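Local coordinates for tyrosine--tRNA ligase (Aeropyrum pernix, PDB 2CYA), which probably attaches tyrosine to its cognate tRNA in two steps, activating the amino acid with ATP before transferring it to the acceptor end, at residues 46-50 against 248-252; 100-105 against 340-345. All coordinates share one frame; numbering follows the deposited sequence.

Contact 1 of 2, residues 46-50 against 248-252; sequences GVAHI and VFVVD. With SO4 (sulfate ion), chain C.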
ATOM      1  N   GLY A  46     -18.567  12.182  -8.571  1.00 34.95           N
ATOM      2  CA  GLY A  46     -19.561  13.237  -8.664  1.00 34.40           C
ATOM      3  C   GLY A  46     -20.692  12.837  -9.596  1.00 33.65           C
ATOM      4  O   GLY A  46     -20.824  11.672  -9.953  1.00 32.14           O
ATOM      5  N   VAL A  47     -21.511  13.797 -10.003  1.00 33.69           N
ATOM      6  CA  VAL A  47     -22.613  13.482 -10.900  1.00 31.97           C
ATOM      7  C   VAL A  47     -22.057  13.181 -12.292  1.00 30.51           C
ATOM      8  O   VAL A  47     -21.219  13.913 -12.819  1.00 27.80           O
ATOM      9  CB  VAL A  47     -23.612  14.657 -11.001  1.00 34.13           C
ATOM     10  CG1 VAL A  47     -24.814  14.247 -11.858  1.00 33.19           C
ATOM     11  CG2 VAL A  47     -24.064  15.083  -9.602  1.00 31.99           C
ATOM     12  N   ALA A  48     -22.523  12.089 -12.884  1.00 29.28           N
ATOM     13  CA  ALA A  48     -22.065  11.724 -14.209  1.00 29.78           C
ATOM     14  C   ALA A  48     -22.337  12.827 -15.242  1.00 29.32           C
ATOM     15  O   ALA A  48     -23.411  13.427 -15.261  1.00 28.18           O
ATOM     16  CB  ALA A  48     -22.737  10.445 -14.642  1.00 29.99           C
ATOM     17  N   HIS A  49     -21.349  13.107 -16.083  1.00 27.71           N
ATOM     18  CA  HIS A  49     -21.541  14.088 -17.136  1.00 29.03           C
ATOM     19  C   HIS A  49     -21.465  13.307 -18.454  1.00 26.65           C
ATOM     20  O   HIS A  49     -21.121  12.128 -18.457  1.00 22.98           O
ATOM     21  CB  HIS A  49     -20.502  15.211 -17.048  1.00 30.66           C
ATOM     22  CG  HIS A  49     -19.086  14.740 -17.081  1.00 34.07           C
ATOM     23  ND1 HIS A  49     -18.480  14.286 -18.232  1.00 37.74           N
ATOM     24  CD2 HIS A  49     -18.139  14.697 -16.114  1.00 37.53           C
ATOM     25  CE1 HIS A  49     -17.218  13.985 -17.973  1.00 38.93           C
ATOM     26  NE2 HIS A  49     -16.985  14.226 -16.695  1.00 37.81           N
ATOM     27  N   ILE A  50     -21.772  13.944 -19.572  1.00 26.58           N
ATOM     28  CA  ILE A  50     -21.820  13.200 -20.822  1.00 25.76           C
ATOM     29  C   ILE A  50     -20.531  12.541 -21.278  1.00 27.90           C
ATOM     30  O   ILE A  50     -20.567  11.618 -22.089  1.00 27.80           O
ATOM     31  CB  ILE A  50     -22.385  14.080 -21.949  1.00 28.93           C
ATOM     32  CG1 ILE A  50     -21.491  15.321 -22.172  1.00 26.75           C
ATOM     33  CG2 ILE A  50     -23.814  14.489 -21.584  1.00 24.03           C
ATOM     34  CD1 ILE A  50     -21.934  16.160 -23.370  1.00 27.28           C
ATOM     35  N   VAL A 248     -21.527  19.101 -19.355  1.00 35.37           N
ATOM     36  CA  VAL A 248     -22.948  18.836 -19.417  1.00 32.50           C
ATOM     37  C   VAL A 248     -23.229  17.610 -18.557  1.00 32.01           C
ATOM     38  O   VAL A 248     -22.739  16.518 -18.846  1.00 31.82           O
ATOM     39  CB  VAL A 248     -23.393  18.578 -20.871  1.00 31.27           C
ATOM     40  CG1 VAL A 248     -24.894  18.310 -20.926  1.00 29.14           C
ATOM     41  CG2 VAL A 248     -23.032  19.791 -21.730  1.00 32.24           C
ATOM     42  N   PHE A 249     -23.993  17.784 -17.484  1.00 29.73           N
ATOM     43  CA  PHE A 249     -24.310  16.645 -16.617  1.00 30.08           C
ATOM     44  C   PHE A 249     -25.557  15.921 -17.122  1.00 29.62           C
ATOM     45  O   PHE A 249     -26.391  16.520 -17.810  1.00 26.80           O
ATOM     46  CB  PHE A 249     -24.525  17.104 -15.174  1.00 30.94           C
ATOM     47  CG  PHE A 249     -23.337  17.796 -14.588  1.00 33.89           C
ATOM     48  CD1 PHE A 249     -23.250  19.179 -14.597  1.00 34.76           C
ATOM     49  CD2 PHE A 249     -22.274  17.057 -14.072  1.00 35.82           C
ATOM     50  CE1 PHE A 249     -22.111  19.826 -14.101  1.00 36.57           C
ATOM     51  CE2 PHE A 249     -21.129  17.694 -13.576  1.00 36.17           C
ATOM     52  CZ  PHE A 249     -21.049  19.078 -13.591  1.00 35.78           C
ATOM     53  N   VAL A 250     -25.682  14.641 -16.774  1.00 27.65           N
ATOM     54  CA  VAL A 250     -26.816  13.860 -17.234  1.00 29.65           C
ATOM     55  C   VAL A 250     -28.113  14.338 -16.627  1.00 30.64           C
ATOM     56  O   VAL A 250     -29.168  13.841 -16.992  1.00 31.80           O
ATOM     57  CB  VAL A 250     -26.658  12.334 -16.946  1.00 29.28           C
ATOM     58  CG1 VAL A 250     -25.482  11.778 -17.732  1.00 30.84           C
ATOM     59  CG2 VAL A 250     -26.487  12.088 -15.464  1.00 28.67           C
ATOM     60  N   VAL A 251     -28.043  15.295 -15.701  1.00 30.55           N
ATOM     61  CA  VAL A 251     -29.262  15.816 -15.095  1.00 32.04           C
ATOM     62  C   VAL A 251     -29.465  17.304 -15.351  1.00 32.65           C
ATOM     63  O   VAL A 251     -30.306  17.928 -14.706  1.00 34.09           O
ATOM     64  CB  VAL A 251     -29.336  15.576 -13.554  1.00 34.03           C
ATOM     65  CG1 VAL A 251     -29.404  14.073 -13.248  1.00 32.56           C
ATOM     66  CG2 VAL A 251     -28.156  16.238 -12.858  1.00 33.19           C
ATOM     67  N   ASP A 252     -28.698  17.879 -16.273  1.00 32.07           N
ATOM     68  CA  ASP A 252     -28.876  19.290 -16.611  1.00 31.15           C
ATOM     69  C   ASP A 252     -30.208  19.424 -17.355  1.00 30.91           C
ATOM     70  O   ASP A 252     -30.628  18.501 -18.065  1.00 30.76           O
ATOM     71  CB  ASP A 252     -27.774  19.798 -17.554  1.00 31.81           C
ATOM     72  CG  ASP A 252     -26.499  20.149 -16.838  1.00 30.79           C
ATOM     73  OD1 ASP A 252     -26.558  20.372 -15.621  1.00 33.28           O
ATOM     74  OD2 ASP A 252     -25.436  20.216 -17.500  1.00 30.34           O
TER
HETATM   75  S   SO4 C1002     -13.999  13.151 -14.284  1.00108.85           S
HETATM   76  O1  SO4 C1002     -13.555  13.274 -15.743  1.00108.11           O
HETATM   77  O2  SO4 C1002     -13.574  11.766 -13.798  1.00108.18           O
HETATM   78  O3  SO4 C1002     -13.254  14.100 -13.536  1.00108.69           O
HETATM   79  O4  SO4 C1002     -15.417  13.104 -14.337  1.00107.97           O

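Contact 2 of 2, residues 100-105 against 340-345; sequences RVMEAA and PIRGAV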
ATOM      1  N   ARG A 100     -27.570   3.466 -12.767  1.00 29.80           N
ATOM      2  CA  ARG A 100     -28.862   3.837 -13.325  1.00 32.38           C
ATOM      3  C   ARG A 100     -28.685   4.523 -14.663  1.00 31.10           C
ATOM      4  O   ARG A 100     -29.467   4.309 -15.585  1.00 32.74           O
ATOM      5  CB  ARG A 100     -29.617   4.762 -12.364  1.00 33.78           C
ATOM      6  CG  ARG A 100     -30.982   5.228 -12.867  1.00 35.00           C
ATOM      7  CD  ARG A 100     -31.883   4.065 -13.230  1.00 37.58           C
ATOM      8  NE  ARG A 100     -32.027   3.131 -12.117  1.00 41.33           N
ATOM      9  CZ  ARG A 100     -32.660   3.413 -10.988  1.00 42.60           C
ATOM     10  NH1 ARG A 100     -33.218   4.607 -10.823  1.00 43.40           N
ATOM     11  NH2 ARG A 100     -32.714   2.511 -10.013  1.00 43.15           N
ATOM     12  N   VAL A 101     -27.658   5.358 -14.758  1.00 30.00           N
ATOM     13  CA  VAL A 101     -27.379   6.069 -15.994  1.00 25.82           C
ATOM     14  C   VAL A 101     -27.001   5.072 -17.082  1.00 28.14           C
ATOM     15  O   VAL A 101     -27.463   5.186 -18.221  1.00 28.39           O
ATOM     16  CB  VAL A 101     -26.212   7.060 -15.819  1.00 25.77           C
ATOM     17  CG1 VAL A 101     -25.736   7.548 -17.197  1.00 19.85           C
ATOM     18  CG2 VAL A 101     -26.651   8.256 -14.941  1.00 24.50           C
ATOM     19  N   MET A 102     -26.159   4.096 -16.743  1.00 27.14           N
ATOM     20  CA  MET A 102     -25.735   3.114 -17.729  1.00 29.52           C
ATOM     21  C   MET A 102     -26.913   2.334 -18.302  1.00 30.47           C
ATOM     22  O   MET A 102     -26.979   2.106 -19.504  1.00 31.30           O
ATOM     23  CB  MET A 102     -24.701   2.146 -17.138  1.00 27.39           C
ATOM     24  CG  MET A 102     -23.338   2.790 -16.935  1.00 29.81           C
ATOM     25  SD  MET A 102     -22.167   1.701 -16.116  1.00 30.19           S
ATOM     26  CE  MET A 102     -21.758   0.507 -17.465  1.00 28.13           C
ATOM     27  N   GLU A 103     -27.830   1.930 -17.434  1.00 30.08           N
ATOM     28  CA  GLU A 103     -29.008   1.185 -17.842  1.00 30.98           C
ATOM     29  C   GLU A 103     -29.868   2.044 -18.761  1.00 31.11           C
ATOM     30  O   GLU A 103     -30.206   1.641 -19.878  1.00 27.75           O
ATOM     31  CB  GLU A 103     -29.810   0.777 -16.600  1.00 33.11           C
ATOM     32  CG  GLU A 103     -31.239   0.314 -16.885  1.00 36.97           C
ATOM     33  CD  GLU A 103     -31.924  -0.276 -15.649  1.00 37.26           C
ATOM     34  OE1 GLU A 103     -32.019  -1.510 -15.560  1.00 40.16           O
ATOM     35  OE2 GLU A 103     -32.354   0.492 -14.764  1.00 39.94           O
ATOM     36  N   ALA A 104     -30.204   3.240 -18.282  1.00 30.70           N
ATOM     37  CA  ALA A 104     -31.019   4.173 -19.047  1.00 29.32           C
ATOM     38  C   ALA A 104     -30.331   4.577 -20.345  1.00 30.69           C
ATOM     39  O   ALA A 104     -30.991   5.017 -21.281  1.00 32.57           O
ATOM     40  CB  ALA A 104     -31.307   5.406 -18.211  1.00 30.14           C
ATOM     41  N   ALA A 105     -29.010   4.436 -20.413  1.00 29.60           N
ATOM     42  CA  ALA A 105     -28.297   4.815 -21.632  1.00 31.33           C
ATOM     43  C   ALA A 105     -28.318   3.667 -22.635  1.00 32.17           C
ATOM     44  O   ALA A 105     -27.887   3.815 -23.774  1.00 32.79           O
ATOM     45  CB  ALA A 105     -26.847   5.212 -21.317  1.00 30.42           C
ATOM     46  N   PRO A 340     -34.104  10.909 -21.527  1.00 30.00           N
ATOM     47  CA  PRO A 340     -34.434   9.668 -20.822  1.00 30.81           C
ATOM     48  C   PRO A 340     -33.502   9.311 -19.656  1.00 31.00           C
ATOM     49  O   PRO A 340     -33.947   8.716 -18.672  1.00 31.62           O
ATOM     50  CB  PRO A 340     -34.425   8.614 -21.940  1.00 29.17           C
ATOM     51  CG  PRO A 340     -33.467   9.183 -22.934  1.00 30.76           C
ATOM     52  CD  PRO A 340     -33.827  10.649 -22.948  1.00 29.71           C
ATOM     53  N   ILE A 341     -32.218   9.652 -19.763  1.00 30.22           N
ATOM     54  CA  ILE A 341     -31.276   9.373 -18.678  1.00 28.18           C
ATOM     55  C   ILE A 341     -31.642  10.227 -17.467  1.00 30.15           C
ATOM     56  O   ILE A 341     -31.686   9.743 -16.324  1.00 29.40           O
ATOM     57  CB  ILE A 341     -29.844   9.693 -19.105  1.00 26.50           C
ATOM     58  CG1 ILE A 341     -29.474   8.779 -20.279  1.00 23.12           C
ATOM     59  CG2 ILE A 341     -28.880   9.518 -17.914  1.00 23.42           C
ATOM     60  CD1 ILE A 341     -28.177   9.107 -20.943  1.00 26.48           C
ATOM     61  N   ARG A 342     -31.899  11.505 -17.731  1.00 28.46           N
ATOM     62  CA  ARG A 342     -32.287  12.443 -16.694  1.00 28.11           C
ATOM     63  C   ARG A 342     -33.558  11.946 -16.001  1.00 29.19           C
ATOM     64  O   ARG A 342     -33.679  12.011 -14.772  1.00 28.87           O
ATOM     65  CB  ARG A 342     -32.536  13.813 -17.321  1.00 29.32           C
ATOM     66  CG  ARG A 342     -32.853  14.923 -16.327  1.00 25.55           C
ATOM     67  CD  ARG A 342     -32.927  16.247 -17.063  1.00 26.76           C
ATOM     68  NE  ARG A 342     -33.905  16.167 -18.136  1.00 26.20           N
ATOM     69  CZ  ARG A 342     -33.855  16.855 -19.270  1.00 26.45           C
ATOM     70  NH1 ARG A 342     -32.860  17.707 -19.521  1.00 24.78           N
ATOM     71  NH2 ARG A 342     -34.805  16.666 -20.165  1.00 24.79           N
ATOM     72  N   GLY A 343     -34.497  11.436 -16.793  1.00 28.89           N
ATOM     73  CA  GLY A 343     -35.740  10.927 -16.239  1.00 29.75           C
ATOM     74  C   GLY A 343     -35.563   9.747 -15.294  1.00 30.46           C
ATOM     75  O   GLY A 343     -36.153   9.720 -14.210  1.00 30.26           O
ATOM     76  N   ALA A 344     -34.755   8.770 -15.700  1.00 30.79           N
ATOM     77  CA  ALA A 344     -34.504   7.592 -14.872  1.00 30.55           C
ATOM     78  C   ALA A 344     -33.859   7.966 -13.546  1.00 31.24           C
ATOM     79  O   ALA A 344     -34.074   7.307 -12.534  1.00 33.58           O
ATOM     80  CB  ALA A 344     -33.610   6.606 -15.618  1.00 30.24           C
ATOM     81  N   VAL A 345     -33.056   9.018 -13.546  1.00 31.01           N
ATOM     82  CA  VAL A 345     -32.395   9.454 -12.326  1.00 30.42           C
ATOM     83  C   VAL A 345     -33.303  10.312 -11.448  1.00 33.71           C
ATOM     84  O   VAL A 345     -33.511  10.001 -10.274  1.00 36.05           O
ATOM     85  CB  VAL A 345     -31.138  10.275 -12.644  1.00 30.01           C
ATOM     86  CG1 VAL A 345     -30.520  10.822 -11.347  1.00 26.71           C
ATOM     87  CG2 VAL A 345     -30.142   9.405 -13.404  1.00 27.62           C
TER

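Contact 1 of 2, residues 46-50 against 248-252
Ile50 N donates a 2.8 Å hydrogen bond to Val248 O. A second backbone bond, from Val250 N to Ala48 O at 3.0 Å, lies on the other side of the His49-Phe249 pair, making a single beta bridge between two loops. His49 and Ile50, with Gly51 and Trp52 after them, form the HIGH-type signature of class I synthetases, tryptophan at the last position, and 248-252 follows the KMSKS loop. Beside the Ile50-Val248 bond, the forked Ile50 straddles Val248: CD1 sits 3.8 Å from Val248 CB, while CG2 meets Val248 CG1 at 4.0 Å. Cut back to an alanine, Ile50 would probably leave this flank of Val248 without its apolar cover and open a gap toward Leu334. Phe249 turns a ring edge to the Val47 carbonyl, CD2 lying 3.5 Å from Val47 O in the ring plane. In the type I turn from Phe249 to Asp252, Asp252 OD2 accepts a hydrogen bond from Phe249 N, met from above the carboxylate plane, and also pairs with Lys260. With CG of His49 between its backbone N and carbonyl carbon (chi1 56°), the imidazole leads away from Phe249; ND1 accepts from Gly51 N, and NE2 reaches sulfate O4 at 3.0 Å. Trp52 and Lys241 bind the same sulfate, so this corner is chemically suited to an anion, consistent with the ATP-binding role inferred for all three residues.

Contact 2 of 2, residues 100-105 against 340-345
Val101 and Ile341 meet where two helices pack, one belonging to the beta-alpha-beta crossover between strands 68-73 and 113-116 of the Rossmann-type catalytic domain, the other the long helix 323-346. Their local axes approach to 8.8 Å and their N-to-C directions are 136° apart, an oblique crossing nearer antiparallel than parallel. On the buried side the branched side chains slant across one another: Ile341 CG2 presses against both methyls of Val101, 3.8 Å from CG1, and Val101 CG2 also reaches Val345 CG2 at 4.0 Å. Ile341 extends its other branch past Ala104, with CD1 meeting Ala105 CB at 4.1 Å; Leu53 of helix 51-64 touches both Ala105 and Ile341. Nearer the solvent two alanines face each other, Ala104 CB and Ala344 CB being 3.7 Å apart, and Ala104 CB also rests over the Ile341 backbone at CA. Alongside, Arg100 begins extended, CG anti to its own N (chi1 179°), then bends at its next two torsions. Those bends lay CD against Ala344 CB at 3.9 Å and bring the guanidinium round to the carbonyl of the same alanine. Asp348 forms a salt bridge with NH1 there, and Glu103 a long one with NE. NH1 makes a weak hydrogen bond to Ala344 O at 3.3 Å, with the oxygen in the guanidinium plane, at its edge.

In the fold
The centres of the two contacts lie 11 Å apart, and residues 248-252 join them directly. Val250 bridges the two: its CB packs on Ile341 CG2 at 3.7 Å and its CG2 on Val101 CG2 at 3.9 Å, so the loop of contact 1 rests on both helices of contact 2. Asp252 O probably accepts a hydrogen bond from Arg342 NH1 at 2.8 Å, and Arg342 also pairs with Asp254. Only contact 1 reaches the sulfate; contact 2 stands behind it, the nearest side-chain atoms of Val101 and Trp52 being about 7 Å apart, and those of Val101 and His49 about 9 Å. The helix pair thus backs the probable ATP site through the loop.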